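Local coordinates for putative polysaccharide biosynthesis protein with aminopeptidase-like domain (Clostridium acetobutylicum, PDB 3K9T), which binds one zinc ion per subunit and probably acts in the biosynthesis of modified polysaccharides, without expected peptidase activity despite its aminopeptidase-like domain, at residues H48-I53 with G170-R175; A202-I207 with Y220-A225; Y262-F267 with Y287-F292. All coordinates share one frame; numbering follows the deposited sequence.

Interaction 1 (H48-I53 with G170-R175)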
loop_
_atom_site.group_PDB
_atom_site.type_symbol
_atom_site.label_atom_id
_atom_site.label_comp_id
_atom_site.label_asym_id
_atom_site.label_seq_id
_atom_site.Cartn_x
_atom_site.Cartn_y
_atom_site.Cartn_z
ATOM N N HIS A 48 18.052 8.340 -43.475
ATOM C CA HIS A 48 18.653 8.398 -42.152
ATOM C C HIS A 48 19.084 7.037 -41.603
ATOM O O HIS A 48 20.139 6.925 -40.960
ATOM C CB HIS A 48 17.661 9.041 -41.172
ATOM C CG HIS A 48 17.341 10.459 -41.502
ATOM N ND1 HIS A 48 18.003 11.518 -40.929
ATOM C CD2 HIS A 48 16.444 10.997 -42.368
ATOM C CE1 HIS A 48 17.520 12.650 -41.412
ATOM N NE2 HIS A 48 16.568 12.363 -42.283
ATOM N N ILE A 49 18.244 6.024 -41.786
ATOM C CA ILE A 49 18.550 4.683 -41.295
ATOM C C ILE A 49 18.180 3.629 -42.357
ATOM O O ILE A 49 17.346 3.876 -43.236
ATOM C CB ILE A 49 17.800 4.352 -39.939
ATOM C CG1 ILE A 49 16.277 4.379 -40.114
ATOM C CG2 ILE A 49 18.208 5.312 -38.845
ATOM C CD1 ILE A 49 15.457 3.699 -39.000
ATOM N N PRO A 50 18.806 2.448 -42.286
ATOM C CA PRO A 50 18.374 1.437 -43.197
ATOM C C PRO A 50 17.014 0.946 -42.733
ATOM O O PRO A 50 16.721 1.042 -41.527
ATOM C CB PRO A 50 19.426 0.330 -43.019
ATOM C CG PRO A 50 20.505 0.924 -42.200
ATOM C CD PRO A 50 19.810 1.927 -41.355
ATOM N N LEU A 51 16.179 0.495 -43.669
ATOM C CA LEU A 51 14.973 -0.227 -43.320
ATOM C C LEU A 51 14.756 -1.348 -44.300
ATOM O O LEU A 51 15.106 -1.252 -45.477
ATOM C CB LEU A 51 13.721 0.622 -43.390
ATOM C CG LEU A 51 13.386 1.743 -42.437
ATOM C CD1 LEU A 51 12.185 2.467 -43.071
ATOM C CD2 LEU A 51 13.113 1.256 -40.976
ATOM N N GLU A 52 14.149 -2.417 -43.807
ATOM C CA GLU A 52 13.558 -3.384 -44.697
ATOM C C GLU A 52 12.069 -2.993 -44.836
ATOM O O GLU A 52 11.348 -2.843 -43.837
ATOM C CB GLU A 52 13.736 -4.803 -44.197
ATOM C CG GLU A 52 13.017 -5.739 -45.128
ATOM C CD GLU A 52 13.223 -7.191 -44.811
ATOM O OE1 GLU A 52 13.721 -7.498 -43.701
ATOM O OE2 GLU A 52 12.848 -8.012 -45.687
ATOM N N ILE A 53 11.638 -2.776 -46.073
ATOM C CA ILE A 53 10.256 -2.406 -46.377
ATOM C C ILE A 53 9.462 -3.656 -46.773
ATOM O O ILE A 53 9.907 -4.465 -47.574
ATOM C CB ILE A 53 10.219 -1.337 -47.474
ATOM C CG1 ILE A 53 10.981 -0.089 -46.993
ATOM C CG2 ILE A 53 8.782 -0.987 -47.876
ATOM C CD1 ILE A 53 10.372 0.606 -45.806
ATOM N N GLY A 170 7.742 -0.681 -42.456
ATOM C CA GLY A 170 9.204 -0.676 -42.415
ATOM C C GLY A 170 9.767 -1.201 -41.096
ATOM O O GLY A 170 9.161 -1.052 -40.043
ATOM N N GLU A 171 10.966 -1.752 -41.150
ATOM C CA GLU A 171 11.552 -2.392 -39.986
ATOM C C GLU A 171 13.084 -2.307 -40.010
ATOM O O GLU A 171 13.721 -2.507 -41.055
ATOM C CB GLU A 171 11.095 -3.842 -39.997
ATOM C CG GLU A 171 11.539 -4.713 -38.881
ATOM C CD GLU A 171 10.882 -6.108 -38.962
ATOM O OE1 GLU A 171 10.106 -6.375 -39.907
ATOM O OE2 GLU A 171 11.096 -6.928 -38.053
ATOM N N TYR A 172 13.672 -2.000 -38.858
ATOM C CA TYR A 172 15.125 -1.956 -38.726
ATOM C C TYR A 172 15.515 -2.733 -37.474
ATOM O O TYR A 172 14.913 -2.544 -36.414
ATOM C CB TYR A 172 15.607 -0.522 -38.637
ATOM C CG TYR A 172 17.093 -0.379 -38.411
ATOM C CD1 TYR A 172 18.014 -1.090 -39.182
ATOM C CD2 TYR A 172 17.583 0.507 -37.453
ATOM C CE1 TYR A 172 19.360 -0.946 -38.969
ATOM C CE2 TYR A 172 18.935 0.664 -37.246
ATOM C CZ TYR A 172 19.814 -0.061 -38.003
ATOM O OH TYR A 172 21.148 0.110 -37.784
ATOM N N TYR A 173 16.482 -3.630 -37.620
ATOM C CA TYR A 173 16.942 -4.503 -36.533
ATOM C C TYR A 173 18.431 -4.343 -36.269
ATOM O O TYR A 173 19.210 -4.438 -37.177
ATOM C CB TYR A 173 16.708 -5.947 -36.911
ATOM C CG TYR A 173 17.124 -6.927 -35.860
ATOM C CD1 TYR A 173 16.396 -7.054 -34.684
ATOM C CD2 TYR A 173 18.244 -7.734 -36.033
ATOM C CE1 TYR A 173 16.762 -7.945 -33.726
ATOM C CE2 TYR A 173 18.626 -8.646 -35.054
ATOM C CZ TYR A 173 17.882 -8.737 -33.920
ATOM O OH TYR A 173 18.237 -9.626 -32.957
ATOM N N ILE A 174 18.797 -4.074 -35.024
ATOM C CA ILE A 174 20.173 -4.010 -34.581
ATOM C C ILE A 174 20.401 -5.245 -33.712
ATOM O O ILE A 174 19.692 -5.450 -32.709
ATOM C CB ILE A 174 20.437 -2.765 -33.722
ATOM C CG1 ILE A 174 20.190 -1.491 -34.521
ATOM C CG2 ILE A 174 21.856 -2.758 -33.168
ATOM C CD1 ILE A 174 20.304 -0.220 -33.683
ATOM N N ARG A 175 21.358 -6.077 -34.126
ATOM C CA ARG A 175 21.773 -7.261 -33.350
ATOM C C ARG A 175 22.711 -6.878 -32.191
ATOM O O ARG A 175 23.763 -6.259 -32.391
ATOM C CB ARG A 175 22.477 -8.300 -34.259
ATOM C CG ARG A 175 22.794 -9.648 -33.605
ATOM C CD ARG A 175 21.644 -10.084 -32.637
ATOM N NE ARG A 175 21.573 -11.528 -32.405
ATOM C CZ ARG A 175 22.154 -12.182 -31.401
ATOM N NH1 ARG A 175 22.870 -11.542 -30.485
ATOM N NH2 ARG A 175 22.025 -13.501 -31.317
#
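Pro50 lays its CD over one face of the Tyr172 ring, displaced toward the rim, in a CH-pi contact 4.0 Å from CD to the ring centroid. The carbonyl of the same proline also meets the ring, Pro50 O lying 3.4 Å from Tyr172 CD1. Tyr172 CG, anti to the backbone N (chi1 176°), sets the ring beside Pro50, and CD2 of the ring touches CD1 of Ile49, which approaches obliquely. Leu51 sends CD2 to Tyr172 CB, 3.9 Å away, while its remaining neighbours include Met42 and Ile45 of helix 36-45.

Past these side chains the backbones pair as antiparallel strands. Glu52 N donates to Glu171 O over 2.8 Å, nearly straight at 167°, and Glu171 N returns a more bent bond to Glu52 O at 2.9 Å. Next to this hydrogen-bonded pair, Ile53 faces Gly170, with Ile53 CD1 3.8 Å from Gly170 CA. The short ladder attaches strand 52-57, one of the two outermost strands of the large mixed sheet within this chain, to strand 166-174.

Glu52 and Glu171 emerge on the same face, with OE1 atoms 5.4 Å apart; the salt bridge from Glu171 OE2 to Arg221 probably eases the repulsion between these like charges.

Interaction 2 (A202-I207 with Y220-A225)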
loop_
_atom_site.group_PDB
_atom_site.type_symbol
_atom_site.label_atom_id
_atom_site.label_comp_id
_atom_site.label_asym_id
_atom_site.label_seq_id
_atom_site.Cartn_x
_atom_site.Cartn_y
_atom_site.Cartn_z
ATOM N N ALA A 202 9.857 10.720 -36.395
ATOM C CA ALA A 202 11.186 11.364 -36.433
ATOM C C ALA A 202 12.018 10.983 -35.223
ATOM O O ALA A 202 13.225 10.776 -35.376
ATOM C CB ALA A 202 11.109 12.865 -36.598
ATOM N N LEU A 203 11.395 10.829 -34.044
ATOM C CA LEU A 203 12.162 10.476 -32.830
ATOM C C LEU A 203 12.815 9.099 -32.926
ATOM O O LEU A 203 13.995 8.946 -32.685
ATOM C CB LEU A 203 11.299 10.574 -31.563
ATOM C CG LEU A 203 11.901 9.979 -30.280
ATOM C CD1 LEU A 203 12.981 10.880 -29.870
ATOM C CD2 LEU A 203 10.900 9.786 -29.130
ATOM N N ILE A 204 12.014 8.096 -33.228
ATOM C CA ILE A 204 12.459 6.713 -33.312
ATOM C C ILE A 204 13.553 6.624 -34.392
ATOM O O ILE A 204 14.532 5.908 -34.214
ATOM C CB ILE A 204 11.197 5.814 -33.579
ATOM C CG1 ILE A 204 10.347 5.735 -32.310
ATOM C CG2 ILE A 204 11.477 4.472 -33.991
ATOM C CD1 ILE A 204 11.072 5.294 -31.162
ATOM N N THR A 205 13.431 7.408 -35.466
ATOM C CA THR A 205 14.452 7.421 -36.503
ATOM C C THR A 205 15.811 7.808 -35.910
ATOM O O THR A 205 16.818 7.094 -36.095
ATOM C CB THR A 205 14.043 8.296 -37.686
ATOM O OG1 THR A 205 12.893 7.685 -38.287
ATOM C CG2 THR A 205 15.183 8.400 -38.747
ATOM N N PHE A 206 15.816 8.884 -35.135
ATOM C CA PHE A 206 17.042 9.354 -34.507
ATOM C C PHE A 206 17.556 8.480 -33.355
ATOM O O PHE A 206 18.749 8.416 -33.127
ATOM C CB PHE A 206 16.931 10.838 -34.141
ATOM C CG PHE A 206 17.223 11.740 -35.312
ATOM C CD1 PHE A 206 16.270 11.955 -36.294
ATOM C CD2 PHE A 206 18.473 12.308 -35.469
ATOM C CE1 PHE A 206 16.547 12.749 -37.391
ATOM C CE2 PHE A 206 18.757 13.110 -36.557
ATOM C CZ PHE A 206 17.794 13.344 -37.516
ATOM N N ILE A 207 16.667 7.796 -32.650
ATOM C CA ILE A 207 17.108 6.851 -31.645
ATOM C C ILE A 207 17.832 5.731 -32.376
ATOM O O ILE A 207 18.944 5.415 -32.009
ATOM C CB ILE A 207 15.968 6.305 -30.783
ATOM C CG1 ILE A 207 15.461 7.434 -29.883
ATOM C CG2 ILE A 207 16.460 5.100 -29.926
ATOM C CD1 ILE A 207 14.077 7.191 -29.409
ATOM N N TYR A 220 17.769 -4.565 -30.709
ATOM C CA TYR A 220 16.765 -3.538 -30.807
ATOM C C TYR A 220 16.057 -3.632 -32.144
ATOM O O TYR A 220 16.705 -3.761 -33.165
ATOM C CB TYR A 220 17.414 -2.158 -30.634
ATOM C CG TYR A 220 17.858 -1.904 -29.235
ATOM C CD1 TYR A 220 19.057 -2.452 -28.765
ATOM C CD2 TYR A 220 17.083 -1.118 -28.359
ATOM C CE1 TYR A 220 19.473 -2.236 -27.470
ATOM C CE2 TYR A 220 17.494 -0.882 -27.041
ATOM C CZ TYR A 220 18.686 -1.472 -26.599
ATOM O OH TYR A 220 19.131 -1.275 -25.314
ATOM N N ARG A 221 14.729 -3.575 -32.121
ATOM C CA ARG A 221 13.929 -3.590 -33.327
ATOM C C ARG A 221 13.072 -2.362 -33.377
ATOM O O ARG A 221 12.424 -2.011 -32.398
ATOM C CB ARG A 221 13.036 -4.794 -33.353
ATOM C CG ARG A 221 12.242 -4.985 -34.655
ATOM C CD ARG A 221 11.334 -6.242 -34.570
ATOM N NE ARG A 221 12.124 -7.418 -34.212
ATOM C CZ ARG A 221 12.926 -8.085 -35.051
ATOM N NH1 ARG A 221 13.025 -7.728 -36.318
ATOM N NH2 ARG A 221 13.628 -9.138 -34.629
ATOM N N PHE A 222 13.041 -1.714 -34.537
ATOM C CA PHE A 222 12.274 -0.499 -34.685
ATOM C C PHE A 222 11.231 -0.732 -35.760
ATOM O O PHE A 222 11.585 -0.973 -36.891
ATOM C CB PHE A 222 13.180 0.626 -35.097
ATOM C CG PHE A 222 14.306 0.866 -34.183
ATOM C CD1 PHE A 222 15.444 0.071 -34.243
ATOM C CD2 PHE A 222 14.269 1.926 -33.291
ATOM C CE1 PHE A 222 16.536 0.303 -33.391
ATOM C CE2 PHE A 222 15.345 2.170 -32.441
ATOM C CZ PHE A 222 16.487 1.347 -32.486
ATOM N N LEU A 223 9.953 -0.635 -35.399
ATOM C CA LEU A 223 8.841 -0.891 -36.311
ATOM C C LEU A 223 8.162 0.412 -36.693
ATOM O O LEU A 223 7.771 1.184 -35.825
ATOM C CB LEU A 223 7.837 -1.824 -35.651
ATOM C CG LEU A 223 6.672 -2.225 -36.529
ATOM C CD1 LEU A 223 7.163 -3.062 -37.712
ATOM C CD2 LEU A 223 5.673 -2.979 -35.678
ATOM N N PHE A 224 8.068 0.662 -38.000
ATOM C CA PHE A 224 7.307 1.784 -38.549
ATOM C C PHE A 224 6.137 1.203 -39.388
ATOM O O PHE A 224 6.335 0.683 -40.482
ATOM C CB PHE A 224 8.163 2.651 -39.437
ATOM C CG PHE A 224 9.353 3.242 -38.783
ATOM C CD1 PHE A 224 10.513 2.498 -38.611
ATOM C CD2 PHE A 224 9.367 4.581 -38.435
ATOM C CE1 PHE A 224 11.657 3.086 -38.054
ATOM C CE2 PHE A 224 10.509 5.168 -37.895
ATOM C CZ PHE A 224 11.647 4.417 -37.702
ATOM N N ALA A 225 4.920 1.327 -38.883
ATOM C CA ALA A 225 3.777 0.631 -39.464
ATOM C C ALA A 225 2.520 1.436 -39.203
ATOM O O ALA A 225 2.468 2.185 -38.210
ATOM C CB ALA A 225 3.653 -0.723 -38.845
#
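Ile204 turns CG2 toward two phenylalanines of the strand at once and is the residue through which helix 202-207 meets both rings. With CG1 anti to the carbonyl carbon (chi1 -72°), CG2 lies anti to the backbone N and reaches CD2 of Phe222 at 3.8 Å and CZ of Phe224 at 3.7 Å. The two encounters differ in direction. Ile204 crosses Phe222 at a slant and places its methyl at the ring edge, near the ring plane, whereas Ile204 and Phe224 slide past each other in opposite directions.

One turn further along the helix, Ile207 brings its own CG2 to the edge of the Phe222 ring, 4.0 Å from CE2. The rim of Phe222 therefore receives two isoleucine methyls through the adjacent atoms CD2 and CE2. Thr205 approaches the other ring, its side chain running at about a right angle to that of Phe224, with OG1 3.5 Å from CE2. This buried hydroxyl is satisfied within its own helix by a hydrogen bond to Val201 O.

The contact is made by side chains and is largely apolar, the axes of the helix and strand segments lying 9.7 Å apart and running roughly antiparallel at 153°. It belongs to the beta-alpha-beta unit of strand 181-187, helix 194-211 and strand 219-225. Helix 12-26 packs against Ala202 and Phe206 of the helix, helix 336-355 adjoins Leu203 and Ile207, and in the sheet strand 219-225 lies between strands 166-174 and 181-187.

Interaction 3 (Y262-F267 with Y287-F292)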
loop_
_atom_site.group_PDB
_atom_site.type_symbol
_atom_site.label_atom_id
_atom_site.label_comp_id
_atom_site.label_asym_id
_atom_site.label_seq_id
_atom_site.Cartn_x
_atom_site.Cartn_y
_atom_site.Cartn_z
ATOM N N TYR A 262 4.066 8.990 -19.142
ATOM C CA TYR A 262 4.318 7.560 -19.345
ATOM C C TYR A 262 3.099 6.708 -19.083
ATOM O O TYR A 262 2.549 6.721 -17.987
ATOM C CB TYR A 262 5.433 7.053 -18.436
ATOM C CG TYR A 262 5.690 5.576 -18.641
ATOM C CD1 TYR A 262 6.115 5.085 -19.875
ATOM C CD2 TYR A 262 5.523 4.674 -17.611
ATOM C CE1 TYR A 262 6.374 3.719 -20.078
ATOM C CE2 TYR A 262 5.778 3.296 -17.800
ATOM C CZ TYR A 262 6.203 2.829 -19.030
ATOM O OH TYR A 262 6.438 1.472 -19.196
ATOM N N LYS A 263 2.685 5.957 -20.094
ATOM C CA LYS A 263 1.634 4.952 -19.936
ATOM C C LYS A 263 2.322 3.622 -19.659
ATOM O O LYS A 263 3.162 3.155 -20.427
ATOM C CB LYS A 263 0.751 4.862 -21.182
ATOM C CG LYS A 263 -0.303 3.762 -21.174
ATOM C CD LYS A 263 -1.163 3.855 -22.443
ATOM C CE LYS A 263 -2.187 2.724 -22.562
ATOM N NZ LYS A 263 -3.115 2.947 -23.713
ATOM N N ARG A 264 1.961 3.014 -18.547
ATOM C CA ARG A 264 2.524 1.741 -18.199
ATOM C C ARG A 264 2.054 0.571 -19.044
ATOM O O ARG A 264 0.979 0.586 -19.637
ATOM C CB ARG A 264 2.156 1.421 -16.771
ATOM C CG ARG A 264 2.788 2.328 -15.798
ATOM C CD ARG A 264 2.261 1.965 -14.496
ATOM N NE ARG A 264 3.054 2.550 -13.448
ATOM C CZ ARG A 264 2.551 2.980 -12.303
ATOM N NH1 ARG A 264 1.247 2.932 -12.070
ATOM N NH2 ARG A 264 3.357 3.484 -11.395
ATOM N N THR A 265 2.863 -0.473 -19.009
ATOM C CA THR A 265 2.474 -1.768 -19.528
ATOM C C THR A 265 1.272 -2.278 -18.751
ATOM O O THR A 265 1.004 -1.812 -17.641
ATOM C CB THR A 265 3.610 -2.814 -19.351
ATOM O OG1 THR A 265 3.739 -3.211 -17.957
ATOM C CG2 THR A 265 4.910 -2.259 -19.883
ATOM N N LYS A 266 0.588 -3.279 -19.313
ATOM C CA LYS A 266 -0.569 -3.861 -18.662
ATOM C C LYS A 266 -0.188 -4.433 -17.290
ATOM O O LYS A 266 -1.027 -4.498 -16.416
ATOM C CB LYS A 266 -1.253 -4.930 -19.539
ATOM C CG LYS A 266 -0.515 -6.291 -19.602
ATOM C CD LYS A 266 -1.232 -7.391 -20.423
ATOM C CE LYS A 266 -2.078 -8.440 -19.610
ATOM N NZ LYS A 266 -3.075 -9.128 -20.581
ATOM N N PHE A 267 1.069 -4.829 -17.102
ATOM C CA PHE A 267 1.522 -5.405 -15.828
ATOM C C PHE A 267 1.808 -4.342 -14.771
ATOM O O PHE A 267 1.933 -4.660 -13.595
ATOM C CB PHE A 267 2.778 -6.258 -15.988
ATOM C CG PHE A 267 2.707 -7.231 -17.096
ATOM C CD1 PHE A 267 1.955 -8.395 -16.968
ATOM C CD2 PHE A 267 3.402 -7.003 -18.278
ATOM C CE1 PHE A 267 1.883 -9.319 -18.003
ATOM C CE2 PHE A 267 3.329 -7.920 -19.340
ATOM C CZ PHE A 267 2.569 -9.082 -19.197
ATOM N N TYR A 287 6.390 15.356 -14.620
ATOM C CA TYR A 287 5.899 14.296 -15.480
ATOM C C TYR A 287 4.652 13.677 -14.872
ATOM O O TYR A 287 4.262 13.970 -13.750
ATOM C CB TYR A 287 6.948 13.204 -15.662
ATOM C CG TYR A 287 7.331 12.539 -14.372
ATOM C CD1 TYR A 287 8.238 13.148 -13.510
ATOM C CD2 TYR A 287 6.769 11.308 -13.994
ATOM C CE1 TYR A 287 8.607 12.544 -12.308
ATOM C CE2 TYR A 287 7.115 10.703 -12.776
ATOM C CZ TYR A 287 8.032 11.320 -11.949
ATOM O OH TYR A 287 8.387 10.745 -10.758
ATOM N N TYR A 288 4.011 12.814 -15.631
ATOM C CA TYR A 288 2.852 12.157 -15.125
ATOM C C TYR A 288 2.915 10.729 -15.598
ATOM O O TYR A 288 3.330 10.474 -16.727
ATOM C CB TYR A 288 1.588 12.883 -15.589
ATOM C CG TYR A 288 0.340 12.205 -15.127
ATOM C CD1 TYR A 288 -0.072 12.299 -13.790
ATOM C CD2 TYR A 288 -0.433 11.441 -16.010
ATOM C CE1 TYR A 288 -1.226 11.659 -13.347
ATOM C CE2 TYR A 288 -1.576 10.794 -15.574
ATOM C CZ TYR A 288 -1.962 10.912 -14.239
ATOM O OH TYR A 288 -3.086 10.265 -13.809
ATOM N N VAL A 289 2.545 9.798 -14.721
ATOM C CA VAL A 289 2.498 8.377 -15.052
ATOM C C VAL A 289 1.043 7.931 -15.011
ATOM O O VAL A 289 0.334 8.298 -14.098
ATOM C CB VAL A 289 3.303 7.557 -14.050
ATOM C CG1 VAL A 289 3.152 6.024 -14.344
ATOM C CG2 VAL A 289 4.755 8.017 -14.030
ATOM N N ALA A 290 0.605 7.151 -15.992
ATOM C CA ALA A 290 -0.772 6.611 -16.039
ATOM C C ALA A 290 -0.698 5.119 -16.072
ATOM O O ALA A 290 0.253 4.571 -16.577
ATOM C CB ALA A 290 -1.503 7.096 -17.294
ATOM N N ASP A 291 -1.705 4.453 -15.544
ATOM C CA ASP A 291 -1.802 2.994 -15.665
ATOM C C ASP A 291 -2.274 2.630 -17.058
ATOM O O ASP A 291 -2.815 3.443 -17.800
ATOM C CB ASP A 291 -2.786 2.393 -14.640
ATOM C CG ASP A 291 -2.254 2.440 -13.187
ATOM O OD1 ASP A 291 -1.187 1.857 -12.903
ATOM O OD2 ASP A 291 -2.925 3.060 -12.328
ATOM N N PHE A 292 -2.060 1.376 -17.405
ATOM C CA PHE A 292 -2.505 0.848 -18.667
ATOM C C PHE A 292 -4.003 0.921 -18.820
ATOM O O PHE A 292 -4.730 0.801 -17.874
ATOM C CB PHE A 292 -2.100 -0.611 -18.794
ATOM C CG PHE A 292 -2.631 -1.300 -20.045
ATOM C CD1 PHE A 292 -1.973 -1.176 -21.248
ATOM C CD2 PHE A 292 -3.756 -2.119 -19.983
ATOM C CE1 PHE A 292 -2.426 -1.828 -22.370
ATOM C CE2 PHE A 292 -4.215 -2.762 -21.088
ATOM C CZ PHE A 292 -3.542 -2.621 -22.297
HETATM O O HOH W 1 -0.554 -0.625 -15.783
#
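Arg264 and Asp291 run side by side, pointing the same way, and form a salt bridge in which NH1 of Arg264 meets OD1 of Asp291 at 2.8 Å. The donor lies above the carboxylate plane, while OD1 stays close to the plane of the guanidinium. NE of the same arginine pairs with Glu277, so acidic groups from two elements probably hold the charge in place.

Backbone bonds align the two segments in parallel: Tyr262 N donates to Tyr288 O, Ala290 N to Tyr262 O at 2.8 Å, and Arg264 N to Ala290 O. Strands 260-263 and 287-290, joined through helix 271-282, make a beta-alpha-beta unit that ends the large mixed sheet within this chain. Beyond the pairing a water links Thr265 O to Phe292 N, donating to the first and accepting from the second.

Among the packing contacts, Val289 CG1 lies over one face of the Arg264 guanidinium, 3.6 Å from NE, and also touches the edge of the Tyr262 ring. Lys266 CB sits over the centre of the Phe292 ring, a CH-pi contact 3.9 Å from CB to the centroid. At the edge of that ring lies Arg264 O, and Asn397 of the second subunit packs against Phe292.

How the interactions relate
The three interactions follow one another along the chain and all reach the large mixed sheet of the aminopeptidase-like region. Interactions 1 and 2, with centres about 8 Å apart, adjoin directly: strands 166-174 and 219-225 are neighbours, and His48 packs on Thr205. Interaction 3 is centred about 21 Å from interaction 2 and about 28 Å from interaction 1, on the opposite side of the chain's centre from the latter. Interactions 1 and 3 thus involve the two strands outermost within this chain, 52-57 and 287-290, whereas interaction 2 seats helix 194-211 against an inner strand. All three lie away from the zinc-binding residues and join elements of the sheet and the helix packed on it.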